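Local coordinates for protein mitochondrial association factor 1 (Toxoplasma gondii, PDB 6BXS) that is encoded at a parasite locus required for the direct manipulation of host mitochondria and has a macro-domain fold, at residues 178-181 with 182-186; 187-190 with 191-195; 196-199 with 200-204; 233-236 with 237-240. All coordinates share one frame; numbering follows the deposited sequence.

Contact 1. Residues 178-181 with 182-186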
loop_
_atom_site.group_PDB
_atom_site.type_symbol
_atom_site.label_atom_id
_atom_site.label_comp_id
_atom_site.label_asym_id
_atom_site.label_seq_id
_atom_site.Cartn_x
_atom_site.Cartn_y
_atom_site.Cartn_z
ATOM N N SER A 178 18.004 -9.854 -7.401
ATOM C CA SER A 178 19.160 -9.044 -7.766
ATOM C C SER A 178 18.758 -7.572 -7.836
ATOM O O SER A 178 17.588 -7.254 -8.048
ATOM C CB SER A 178 19.746 -9.505 -9.102
ATOM O OG SER A 178 18.822 -9.314 -10.158
ATOM N N ASP A 179 19.729 -6.682 -7.645
ATOM C CA ASP A 179 19.467 -5.247 -7.587
ATOM C C ASP A 179 18.689 -4.752 -8.800
ATOM O O ASP A 179 17.735 -3.988 -8.666
ATOM C CB ASP A 179 20.780 -4.470 -7.468
ATOM C CG ASP A 179 21.489 -4.712 -6.149
ATOM O OD1 ASP A 179 20.879 -5.314 -5.240
ATOM O OD2 ASP A 179 22.657 -4.290 -6.017
ATOM N N SER A 180 19.099 -5.201 -9.982
ATOM C CA SER A 180 18.470 -4.772 -11.224
ATOM C C SER A 180 16.990 -5.148 -11.256
ATOM O O SER A 180 16.137 -4.319 -11.576
ATOM C CB SER A 180 19.194 -5.386 -12.422
ATOM O OG SER A 180 18.758 -4.797 -13.635
ATOM N N ALA A 181 16.686 -6.399 -10.918
ATOM C CA ALA A 181 15.308 -6.875 -10.916
ATOM C C ALA A 181 14.529 -6.273 -9.753
ATOM O O ALA A 181 13.354 -5.930 -9.889
ATOM C CB ALA A 181 15.267 -8.393 -10.847
ATOM N N TYR A 182 15.197 -6.149 -8.611
ATOM C CA TYR A 182 14.578 -5.615 -7.403
ATOM C C TYR A 182 14.130 -4.168 -7.596
ATOM O O TYR A 182 12.975 -3.829 -7.339
ATOM C CB TYR A 182 15.551 -5.707 -6.226
ATOM C CG TYR A 182 14.944 -5.319 -4.899
ATOM C CD1 TYR A 182 14.233 -6.240 -4.146
ATOM C CD2 TYR A 182 15.082 -4.031 -4.397
ATOM C CE1 TYR A 182 13.675 -5.894 -2.933
ATOM C CE2 TYR A 182 14.528 -3.675 -3.181
ATOM C CZ TYR A 182 13.825 -4.613 -2.453
ATOM O OH TYR A 182 13.267 -4.270 -1.242
ATOM N N ASN A 183 15.051 -3.320 -8.044
ATOM C CA ASN A 183 14.754 -1.908 -8.263
ATOM C C ASN A 183 13.636 -1.722 -9.281
ATOM O O ASN A 183 12.743 -0.896 -9.097
ATOM C CB ASN A 183 16.006 -1.162 -8.732
ATOM C CG ASN A 183 17.052 -1.024 -7.639
ATOM O OD1 ASN A 183 16.730 -1.007 -6.450
ATOM N ND2 ASN A 183 18.312 -0.914 -8.041
ATOM N N MET A 184 13.692 -2.504 -10.353
ATOM C CA MET A 184 12.691 -2.443 -11.409
ATOM C C MET A 184 11.306 -2.840 -10.885
ATOM O O MET A 184 10.305 -2.205 -11.216
ATOM C CB MET A 184 13.106 -3.355 -12.563
ATOM C CG MET A 184 12.506 -2.991 -13.906
ATOM S SD MET A 184 13.352 -3.820 -15.271
ATOM C CE MET A 184 14.971 -3.055 -15.235
ATOM N N ALA A 185 11.258 -3.885 -10.063
ATOM C CA ALA A 185 10.000 -4.355 -9.483
ATOM C C ALA A 185 9.461 -3.353 -8.464
ATOM O O ALA A 185 8.251 -3.146 -8.360
ATOM C CB ALA A 185 10.193 -5.725 -8.832
ATOM N N TYR A 186 10.368 -2.732 -7.715
ATOM C CA TYR A 186 9.992 -1.767 -6.685
ATOM C C TYR A 186 9.348 -0.527 -7.306
ATOM O O TYR A 186 8.357 -0.008 -6.793
ATOM C CB TYR A 186 11.214 -1.358 -5.855
ATOM C CG TYR A 186 10.899 -1.039 -4.405
ATOM C CD1 TYR A 186 10.162 0.088 -4.059
ATOM C CD2 TYR A 186 11.345 -1.865 -3.383
ATOM C CE1 TYR A 186 9.876 0.378 -2.732
ATOM C CE2 TYR A 186 11.066 -1.582 -2.057
ATOM C CZ TYR A 186 10.334 -0.461 -1.737
ATOM O OH TYR A 186 10.060 -0.183 -0.416
#
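The backbone carbonyl of Ser178 takes the N-H of Tyr182 in the shortest bond across the contact, with Tyr182 N 2.7 Å from Ser178 O. Ser178 occupies the N-cap position, so this bond closes the first turn of helix 179-202. The i to i+4 series continues with Asn183 N to Asp179 O at 2.8 Å, a looser Met184 N to Ser180 O at 3.3 Å, and Ala185 N to Ala181 O at 2.9 Å. Side chains join this segment largely by leaning on carbonyls. Tyr182 CB rests 3.1 Å from Ser178 O, while its CG is anti to the backbone N (chi1 -174°), which carries the ring away from residues 178-181. Asn183 bends the other way: its CG stands beside its own backbone N, and ND2 of Asn183 comes 3.2 Å from Asp179 O at an angle too poor for a hydrogen bond. One turn on, the edge of the Tyr186 ring meets Tyr182 in plane, Tyr186 CD2 lying 3.8 Å from Tyr182 CZ. The carboxylate of Asp179 is paired with Arg228, whose cation also meets the Tyr182 ring. Tyr182, Asn183 and Tyr186 all pack on helix 230-248, and Ala185 touches the loop residues Val144 and Pro173.

Contact 2. Residues 187-190 with 191-195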
loop_
_atom_site.group_PDB
_atom_site.type_symbol
_atom_site.label_atom_id
_atom_site.label_comp_id
_atom_site.label_asym_id
_atom_site.label_seq_id
_atom_site.Cartn_x
_atom_site.Cartn_y
_atom_site.Cartn_z
ATOM N N LYS A 187 9.920 -0.052 -8.408
ATOM C CA LYS A 187 9.368 1.097 -9.120
ATOM C C LYS A 187 7.999 0.765 -9.701
ATOM O O LYS A 187 7.074 1.574 -9.634
ATOM C CB LYS A 187 10.312 1.544 -10.235
ATOM C CG LYS A 187 11.645 2.073 -9.741
ATOM C CD LYS A 187 12.638 2.193 -10.883
ATOM C CE LYS A 187 14.007 2.618 -10.389
ATOM N NZ LYS A 187 15.096 2.230 -11.322
ATOM N N ALA A 188 7.888 -0.426 -10.281
ATOM C CA ALA A 188 6.625 -0.917 -10.824
ATOM C C ALA A 188 5.554 -0.967 -9.741
ATOM O O ALA A 188 4.388 -0.659 -9.988
ATOM C CB ALA A 188 6.817 -2.295 -11.436
ATOM N N THR A 189 5.962 -1.360 -8.539
ATOM C CA THR A 189 5.047 -1.453 -7.408
ATOM C C THR A 189 4.551 -0.069 -6.984
ATOM O O THR A 189 3.359 0.126 -6.742
ATOM C CB THR A 189 5.716 -2.146 -6.205
ATOM O OG1 THR A 189 6.138 -3.462 -6.583
ATOM C CG2 THR A 189 4.753 -2.251 -5.030
ATOM N N MET A 190 5.467 0.891 -6.890
ATOM C CA MET A 190 5.098 2.247 -6.494
ATOM C C MET A 190 4.211 2.897 -7.551
ATOM O O MET A 190 3.293 3.646 -7.218
ATOM C CB MET A 190 6.342 3.101 -6.254
ATOM C CG MET A 190 6.055 4.418 -5.537
ATOM S SD MET A 190 5.305 4.191 -3.909
ATOM C CE MET A 190 6.628 3.359 -3.035
ATOM N N LEU A 191 4.486 2.610 -8.820
ATOM C CA LEU A 191 3.627 3.071 -9.907
ATOM C C LEU A 191 2.222 2.489 -9.770
ATOM O O LEU A 191 1.233 3.147 -10.092
ATOM C CB LEU A 191 4.216 2.689 -11.268
ATOM C CG LEU A 191 5.389 3.512 -11.807
ATOM C CD1 LEU A 191 5.833 2.960 -13.152
ATOM C CD2 LEU A 191 5.024 4.983 -11.937
ATOM N N GLY A 192 2.140 1.251 -9.295
ATOM C CA GLY A 192 0.860 0.600 -9.082
ATOM C C GLY A 192 0.036 1.296 -8.015
ATOM O O GLY A 192 -1.168 1.498 -8.175
ATOM N N ILE A 193 0.693 1.665 -6.922
ATOM C CA ILE A 193 0.037 2.350 -5.815
ATOM C C ILE A 193 -0.480 3.725 -6.239
ATOM O O ILE A 193 -1.656 4.038 -6.062
ATOM C CB ILE A 193 1.002 2.515 -4.625
ATOM C CG1 ILE A 193 1.414 1.145 -4.082
ATOM C CG2 ILE A 193 0.358 3.334 -3.512
ATOM C CD1 ILE A 193 2.707 1.163 -3.298
ATOM N N VAL A 194 0.408 4.541 -6.792
ATOM C CA VAL A 194 0.061 5.902 -7.184
ATOM C C VAL A 194 -0.856 5.899 -8.404
ATOM O O VAL A 194 -1.740 6.746 -8.529
ATOM C CB VAL A 194 1.326 6.730 -7.481
ATOM C CG1 VAL A 194 0.964 8.158 -7.880
ATOM C CG2 VAL A 194 2.248 6.737 -6.265
ATOM N N GLY A 195 -0.647 4.937 -9.298
ATOM C CA GLY A 195 -1.482 4.804 -10.477
ATOM C C GLY A 195 -2.896 4.382 -10.123
ATOM O O GLY A 195 -3.867 4.893 -10.686
#
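The middle of helix 179-202, packed between strand 166-170 and helix 230-248, supplies this largely apolar contact, in which Met190 meets Ile193 one turn later. The thioether does the touching, with Met190 SD 4.0 Å from Ile193 CD1. The Met190 chain leaves with CG anti to the backbone N and then folds at chi2 (60°) and again at chi3, and the two side chains pass at a slant rather than running alongside. Beneath them the i to i+4 bonds run on without a break. Leu191 N donates to Lys187 O at 2.9 Å, and Val194 N donates to Met190 O at 3.1 Å. The branched side chains lie back over the carbonyls of the preceding turn: Ile193 CG1 is 3.4 Å from Thr189 O, and Val194 CG2 is equally close, 3.4 Å, to Met190 O. Leu191 does likewise, its CG 3.4 Å from Lys187 O. On the flanks, Met190 touches Asn237 and Ala240 of helix 230-248, whereas Ile193 and Thr189 face Thr170 of strand 166-170. The hydroxyl of Thr189 bonds to Ala185 O, one turn back in the same helix. Buried carbonyls are thus met by main-chain N-H groups and the one buried hydroxyl by a carbonyl, so Met190, Leu191, Ile193 and Val194 contribute van der Waals packing through sulfur and aliphatic carbon.

Contact 3. Residues 196-199 with 200-204. With SO4 (sulfate ion), chain D; SO4 (sulfate ion), chain G.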
loop_
_atom_site.group_PDB
_atom_site.type_symbol
_atom_site.label_atom_id
_atom_site.label_comp_id
_atom_site.label_asym_id
_atom_site.label_seq_id
_atom_site.Cartn_x
_atom_site.Cartn_y
_atom_site.Cartn_z
ATOM N N ALA A 196 -3.010 3.447 -9.186
ATOM C CA ALA A 196 -4.312 2.976 -8.727
ATOM C C ALA A 196 -5.118 4.123 -8.126
ATOM O O ALA A 196 -6.302 4.285 -8.422
ATOM C CB ALA A 196 -4.147 1.861 -7.710
ATOM N N VAL A 197 -4.468 4.909 -7.273
ATOM C CA VAL A 197 -5.115 6.057 -6.646
ATOM C C VAL A 197 -5.535 7.079 -7.696
ATOM O O VAL A 197 -6.673 7.542 -7.698
ATOM C CB VAL A 197 -4.188 6.735 -5.622
ATOM C CG1 VAL A 197 -4.801 8.038 -5.118
ATOM C CG2 VAL A 197 -3.911 5.795 -4.456
ATOM N N SER A 198 -4.600 7.433 -8.572
ATOM C CA SER A 198 -4.864 8.382 -9.648
ATOM C C SER A 198 -6.064 7.959 -10.483
ATOM O O SER A 198 -6.967 8.754 -10.737
ATOM C CB SER A 198 -3.638 8.520 -10.551
ATOM O OG SER A 198 -3.957 9.245 -11.725
ATOM N N GLU A 199 -6.064 6.701 -10.904
ATOM C CA GLU A 199 -7.132 6.178 -11.743
ATOM C C GLU A 199 -8.443 6.093 -10.964
ATOM O O GLU A 199 -9.510 6.393 -11.499
ATOM C CB GLU A 199 -6.743 4.803 -12.290
ATOM C CG GLU A 199 -7.253 4.514 -13.686
ATOM C CD GLU A 199 -6.714 5.483 -14.721
ATOM O OE1 GLU A 199 -5.527 5.858 -14.627
ATOM O OE2 GLU A 199 -7.482 5.875 -15.625
ATOM N N TYR A 200 -8.360 5.697 -9.698
ATOM C CA TYR A 200 -9.551 5.554 -8.864
ATOM C C TYR A 200 -10.218 6.901 -8.590
ATOM O O TYR A 200 -11.443 7.005 -8.607
ATOM C CB TYR A 200 -9.198 4.870 -7.540
ATOM C CG TYR A 200 -10.268 5.001 -6.479
ATOM C CD1 TYR A 200 -11.356 4.137 -6.450
ATOM C CD2 TYR A 200 -10.190 5.985 -5.502
ATOM C CE1 TYR A 200 -12.336 4.254 -5.481
ATOM C CE2 TYR A 200 -11.164 6.109 -4.530
ATOM C CZ TYR A 200 -12.235 5.241 -4.523
ATOM O OH TYR A 200 -13.205 5.360 -3.555
ATOM N N ASN A 201 -9.417 7.931 -8.339
ATOM C CA ASN A 201 -9.966 9.251 -8.045
ATOM C C ASN A 201 -10.660 9.878 -9.255
ATOM O O ASN A 201 -11.431 10.824 -9.107
ATOM C CB ASN A 201 -8.871 10.190 -7.535
ATOM C CG ASN A 201 -8.551 9.977 -6.064
ATOM O OD1 ASN A 201 -9.326 9.363 -5.328
ATOM N ND2 ASN A 201 -7.411 10.500 -5.625
ATOM N N LYS A 202 -10.391 9.348 -10.445
ATOM C CA LYS A 202 -11.035 9.844 -11.658
ATOM C C LYS A 202 -12.432 9.259 -11.848
ATOM O O LYS A 202 -13.240 9.808 -12.593
ATOM C CB LYS A 202 -10.189 9.527 -12.892
ATOM C CG LYS A 202 -8.933 10.368 -13.039
ATOM C CD LYS A 202 -8.386 10.274 -14.459
ATOM C CE LYS A 202 -6.940 9.811 -14.488
ATOM N NZ LYS A 202 -6.559 9.318 -15.841
ATOM N N THR A 203 -12.712 8.142 -11.183
ATOM C CA THR A 203 -13.997 7.465 -11.326
ATOM C C THR A 203 -15.085 8.191 -10.535
ATOM O O THR A 203 -14.782 9.088 -9.751
ATOM C CB THR A 203 -13.914 5.999 -10.852
ATOM O OG1 THR A 203 -13.701 5.961 -9.437
ATOM C CG2 THR A 203 -12.782 5.272 -11.554
ATOM N N PRO A 204 -16.360 7.812 -10.745
ATOM C CA PRO A 204 -17.452 8.381 -9.945
ATOM C C PRO A 204 -17.288 8.092 -8.457
ATOM O O PRO A 204 -17.738 8.869 -7.615
ATOM C CB PRO A 204 -18.697 7.685 -10.502
ATOM C CG PRO A 204 -18.320 7.288 -11.887
ATOM C CD PRO A 204 -16.869 6.929 -11.811
HETATM S S SO4 D . -4.561 12.372 -7.568
HETATM O O1 SO4 D . -3.757 11.333 -8.204
HETATM O O2 SO4 D . -5.974 12.127 -7.835
HETATM O O3 SO4 D . -4.325 12.359 -6.128
HETATM O O4 SO4 D . -4.181 13.675 -8.110
HETATM S S SO4 G . -2.495 9.606 -17.055
HETATM O O1 SO4 G . -1.983 8.237 -17.009
HETATM O O2 SO4 G . -3.936 9.584 -17.295
HETATM O O3 SO4 G . -2.227 10.273 -15.783
HETATM O O4 SO4 G . -1.835 10.337 -18.135
HETATM O O HOH W 1 -3.820 8.156 -14.064
#
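Glu199 and Lys202 form a salt bridge across one turn at the C-terminal part of helix 179-202, Glu199 OE2 lying 3.6 Å from Lys202 NZ. The two chains pass at a slant, and Glu199 curls toward its partner through a bend at chi2 (61°). Lys202 NZ also donates to a sulfate oxygen, O2 of the chain G ion, at 3.0 Å, so two negative groups share one ammonium and would be expected to favour its charged form. A water ties the cluster together, giving its hydrogens to Ser198 OG at 2.6 Å and to Glu199 OE1 at 2.9 Å. A second sulfate, chain D, accepts from Asn201 ND2 at 3.1 Å on its O2, with an N-H...O angle of 166°. That amide lies alongside Val197, pointing the same way, and Asn201 ND2 is 3.6 Å from Val197 CG1. Further out, Asn201 OD1 takes the N-H of Val211, which fixes the flip of the amide, and Arg247 and Arg251 supply other bonds to the bound sulfates, ions probably from the crystallisation liquor. Tyr200 hydroxyl pairs with Lys209 O, and its ring meets Phe124 edge-to-face. Backbone bonding changes along the same turn: Lys202 N donates to Glu199 O, with only a weak bond to Ser198 O, and Tyr200 O accepts from both the N and OG1 of Thr203. Such i to i+3 bonding is characteristic of a helix terminus, and Thr203, weakly capping Gly206 N, leads on into the short helix 205-208.

Contact 4. Residues 233-236 with 237-240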
loop_
_atom_site.group_PDB
_atom_site.type_symbol
_atom_site.label_atom_id
_atom_site.label_comp_id
_atom_site.label_asym_id
_atom_site.label_seq_id
_atom_site.Cartn_x
_atom_site.Cartn_y
_atom_site.Cartn_z
ATOM N N ILE A 233 17.070 -0.682 0.316
ATOM C CA ILE A 233 15.614 -0.660 0.224
ATOM C C ILE A 233 15.086 0.766 0.351
ATOM O O ILE A 233 14.106 1.134 -0.299
ATOM C CB ILE A 233 14.979 -1.560 1.303
ATOM C CG1 ILE A 233 15.384 -3.017 1.049
ATOM C CG2 ILE A 233 13.456 -1.404 1.310
ATOM C CD1 ILE A 233 14.763 -4.029 1.989
ATOM N N GLY A 234 15.734 1.565 1.191
ATOM C CA GLY A 234 15.393 2.970 1.317
ATOM C C GLY A 234 15.616 3.706 0.009
ATOM O O GLY A 234 14.800 4.534 -0.399
ATOM N N ARG A 235 16.725 3.394 -0.653
ATOM C CA ARG A 235 17.057 4.003 -1.936
ATOM C C ARG A 235 16.096 3.544 -3.032
ATOM O O ARG A 235 15.681 4.336 -3.875
ATOM C CB ARG A 235 18.495 3.664 -2.328
ATOM C CG ARG A 235 19.551 4.205 -1.373
ATOM C CD ARG A 235 19.541 5.721 -1.315
ATOM N NE ARG A 235 19.638 6.317 -2.650
ATOM C CZ ARG A 235 18.756 7.162 -3.182
ATOM N NH1 ARG A 235 18.958 7.627 -4.407
ATOM N NH2 ARG A 235 17.679 7.555 -2.510
ATOM N N ALA A 236 15.751 2.260 -3.018
ATOM C CA ALA A 236 14.811 1.708 -3.987
ATOM C C ALA A 236 13.449 2.383 -3.847
ATOM O O ALA A 236 12.805 2.725 -4.839
ATOM C CB ALA A 236 14.682 0.210 -3.804
ATOM N N ASN A 237 13.019 2.565 -2.603
ATOM C CA ASN A 237 11.755 3.227 -2.316
ATOM C C ASN A 237 11.782 4.699 -2.718
ATOM O O ASN A 237 10.846 5.194 -3.339
ATOM C CB ASN A 237 11.415 3.101 -0.830
ATOM C CG ASN A 237 10.189 3.906 -0.442
ATOM O OD1 ASN A 237 9.059 3.518 -0.739
ATOM N ND2 ASN A 237 10.406 5.033 0.227
ATOM N N ALA A 238 12.859 5.389 -2.364
ATOM C CA ALA A 238 12.998 6.807 -2.680
ATOM C C ALA A 238 12.932 7.041 -4.184
ATOM O O ALA A 238 12.181 7.893 -4.653
ATOM C CB ALA A 238 14.300 7.348 -2.116
ATOM N N VAL A 239 13.712 6.275 -4.938
ATOM C CA VAL A 239 13.743 6.408 -6.389
ATOM C C VAL A 239 12.399 6.017 -7.009
ATOM O O VAL A 239 11.964 6.619 -7.992
ATOM C CB VAL A 239 14.874 5.548 -6.996
ATOM C CG1 VAL A 239 14.772 5.491 -8.514
ATOM C CG2 VAL A 239 16.230 6.103 -6.585
ATOM N N ALA A 240 11.745 5.011 -6.437
ATOM C CA ALA A 240 10.439 4.582 -6.927
ATOM C C ALA A 240 9.394 5.670 -6.701
ATOM O O ALA A 240 8.524 5.895 -7.543
ATOM C CB ALA A 240 10.011 3.288 -6.250
HETATM O O HOH W 2 12.839 6.187 1.091
#
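Arg235 folds its guanidinium back over the next turn of its own helix, passing at a slant to Val239. Arg235 NH2 lies 3.4 Å from Ala238 CB, and Arg235 NH1 lies 3.8 Å from Val239 CG2. With CG beside the backbone N (chi1 -63°), bends of the same sense at chi2 (-62°) and chi3 coil the chain round and return its end toward the helix, although the CB itself sets off away from residues 237-240. Both neighbours meet the flat group obliquely. Its polar end is held by Ser271, to which NH2 donates, with a long, weak ion pair from NE to Glu270, so the arginine links this helix to helix 263-276. The helix is 230-248, the crossover of a beta-alpha-beta unit that runs from strand 213-216 to strand 253-256, two neighbouring parallel strands of the central sheet in this macro-domain protein. On another side of the same turns, Gly234 O has two donors: Ala238 N at 2.9 Å, and a water at 3.0 Å. That water also accepts from Asn237 ND2 at 2.8 Å, so it bridges the buried amide to the main chain one turn earlier. Asn237 turns its amide to the water with CG anti to the backbone N (chi1 173°), and its CB lies 3.4 Å from Ile233 O. Val239 rides close over the carbonyl of Arg235, with Val239 CG2 3.3 Å from Arg235 O. Ala236 and Ala240 pack, with Ile233 and Asn237, against helix 179-202.

In the fold
Contacts 1, 2 and 3 follow one another along helix 179-202, their segments adjoining in sequence, so the series spans its whole length. The centres of contact 1 and contact 2 are 13 Å apart, those of contact 2 and contact 3 are 14 Å apart, and those of contact 1 and contact 3 are 27 Å apart. Contact 4 comes later in the chain, on helix 230-248. It touches contacts 1 and 2, with centres 10 and 12 Å away, but not contact 3, whose nearest atoms are about 12 Å off. The two helices therefore pack together along the N-terminal and middle parts of helix 179-202. Contact 2 is nearest the chain's centre, about 9 Å, consistent with a helix whose middle is buried against the sheet and helix 230-248, while its two ends include exposed residues.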